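Local coordinates for proteasome protein (PDB 2P90) that is of unknown function but belongs to the PAC2 family and may act as a proteasome assembly chaperone, at the interface of chains A and B. Numbering follows the deposited sequence. Chains: chain A/B, Hypothetical protein Cgl1923.

The interface of chains A and B. Residues chain A 68-70, 73-74; chain B 111-113, 116, 177, 179.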
# COMPACT_ATOMS: atom_id res chain seq x y z
N ASP A 68 1.91 -2.17 7.24
CA ASP A 68 2.62 -2.13 5.96
C ASP A 68 3.65 -1.02 6.12
O ASP A 68 3.31 0.16 6.04
CB ASP A 68 1.64 -1.76 4.81
CG ASP A 68 2.32 -1.77 3.41
OD1 ASP A 68 3.46 -1.32 3.25
OD2 ASP A 68 1.70 -2.26 2.46
N TYR A 69 4.89 -1.42 6.38
CA TYR A 69 5.92 -0.46 6.74
C TYR A 69 6.36 0.47 5.60
O TYR A 69 6.64 1.63 5.84
CB TYR A 69 7.14 -1.20 7.27
CG TYR A 69 6.99 -1.84 8.63
CD1 TYR A 69 7.30 -1.14 9.79
CD2 TYR A 69 6.60 -3.18 8.74
CE1 TYR A 69 7.21 -1.76 11.07
CE2 TYR A 69 6.49 -3.79 9.99
CZ TYR A 69 6.82 -3.08 11.14
OH TYR A 69 6.72 -3.71 12.36
N ARG A 70 6.40 -0.04 4.37
CA ARG A 70 6.70 0.80 3.19
C ARG A 70 5.63 1.82 3.02
O ARG A 70 5.89 2.88 2.46
CB ARG A 70 6.90 -0.01 1.91
CG ARG A 70 8.28 -0.70 1.88
CD ARG A 70 8.58 -1.47 0.60
NE ARG A 70 8.92 -0.56 -0.48
CZ ARG A 70 8.10 -0.22 -1.48
NH1 ARG A 70 6.89 -0.73 -1.56
NH2 ARG A 70 8.50 0.64 -2.41
N ARG A 73 6.57 4.04 6.75
CA ARG A 73 7.99 4.49 6.79
C ARG A 73 8.25 5.29 8.10
O ARG A 73 8.44 6.51 8.06
CB ARG A 73 8.47 5.24 5.50
CG ARG A 73 8.01 4.69 4.13
CD ARG A 73 8.97 4.87 2.91
NE ARG A 73 10.02 3.91 3.15
CZ ARG A 73 10.41 2.89 2.40
NH1 ARG A 73 9.97 2.68 1.17
NH2 ARG A 73 11.34 2.10 2.91
N PRO A 74 8.17 4.60 9.26
CA PRO A 74 8.37 5.28 10.53
C PRO A 74 9.75 5.96 10.63
O PRO A 74 10.78 5.35 10.34
CB PRO A 74 8.18 4.17 11.58
CG PRO A 74 8.25 2.93 10.88
CD PRO A 74 7.87 3.17 9.45
N GLU B 111 13.03 -4.21 -1.33
CA GLU B 111 12.83 -3.86 0.09
C GLU B 111 11.49 -4.48 0.51
O GLU B 111 10.50 -4.23 -0.15
CB GLU B 111 12.76 -2.34 0.28
CG GLU B 111 12.29 -1.92 1.66
CD GLU B 111 12.15 -0.42 1.86
OE1 GLU B 111 11.55 0.28 0.99
OE2 GLU B 111 12.64 0.05 2.92
N PRO B 112 11.44 -5.29 1.60
CA PRO B 112 10.10 -5.80 2.06
C PRO B 112 9.07 -4.71 2.34
O PRO B 112 9.43 -3.67 2.89
CB PRO B 112 10.43 -6.53 3.37
CG PRO B 112 11.88 -7.01 3.14
CD PRO B 112 12.55 -5.85 2.41
N ASP B 113 7.80 -4.95 1.98
CA ASP B 113 6.71 -4.06 2.41
C ASP B 113 6.35 -4.35 3.89
O ASP B 113 5.93 -3.46 4.63
CB ASP B 113 5.45 -4.26 1.57
CG ASP B 113 5.63 -3.93 0.12
OD1 ASP B 113 5.57 -2.72 -0.26
OD2 ASP B 113 5.75 -4.88 -0.68
N TRP B 116 9.17 -5.73 8.97
CA TRP B 116 10.53 -5.21 9.13
C TRP B 116 11.28 -5.76 10.39
O TRP B 116 12.48 -6.01 10.31
CB TRP B 116 10.53 -3.69 9.11
CG TRP B 116 10.33 -3.07 7.73
CD1 TRP B 116 10.05 -3.73 6.52
CD2 TRP B 116 10.35 -1.69 7.43
NE1 TRP B 116 9.91 -2.80 5.50
CE2 TRP B 116 10.09 -1.55 6.03
CE3 TRP B 116 10.55 -0.54 8.20
CZ2 TRP B 116 10.04 -0.31 5.40
CZ3 TRP B 116 10.48 0.71 7.56
CH2 TRP B 116 10.24 0.81 6.19
N GLY B 177 11.62 6.10 7.32
CA GLY B 177 12.22 4.84 7.65
C GLY B 177 12.28 3.86 6.50
O GLY B 177 11.52 3.95 5.52
N ALA B 179 13.58 -0.56 5.68
CA ALA B 179 13.93 -1.84 6.22
C ALA B 179 15.42 -1.91 6.46
O ALA B 179 15.86 -2.47 7.47
CB ALA B 179 13.50 -2.95 5.26
O HOH W 1 3.45 -1.21 0.35
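Bends at chi2 (-148°) and chi3 (74°) turn the chain of A:Arg73 so that its guanidinium meets the carboxylate of B:Glu111 tip to tip. B:Glu111 has CG anti to its backbone N and runs extended beyond it, which carries the carboxylate out to A:Arg73. The two flat groups are moderately tilted against each other. A:Arg73 NH1 donates a hydrogen bond to B:Glu111 OE1 at 2.9 Å on the syn side. NH2 faces both carboxylate oxygens in a salt bridge, but its spacing to OE2 is too short to be trusted. The other edge of the guanidinium grips the backbone carbonyl of B:Gly177. A:Arg73 NE hydrogen-bonds to B:Gly177 O at 2.8 Å, almost in line with the carbonyl bond, and NH2 reaches the same oxygen on a lone pair. On the B side, the amide of B:Ala179 holds B:Glu111 OE2 through the anti lone pair, at the start of helix 179-189.

A:Arg70 comes to B:Glu111 from another side. A:Arg70 NE donates to B:Glu111 OE1 at 3.1 Å, on the anti side. OE1 thus accepts from both arginines, which would probably stabilise its negative charge. A:Arg70 NH1 forms a salt bridge with B:Asp113 OD1 at 2.7 Å. A water links that oxygen to the carboxylate of A:Asp68, bridging two acids of probably like charge.

A:Tyr69 and B:Trp116 run antiparallel, ring over ring. The tyrosine ring stacks on the indole five-membered ring, with planes 15° apart. Tyrosine CB sits over the middle of the indole. B:Trp116 NE1 donates to B:Pro112 O at 2.8 Å, which helps fix the indole's rotation. Together, the paired charges and stacked rings join helix 69-72 and its flanking loop residues to the neighbouring copy. They may help hold the deposited trimer together.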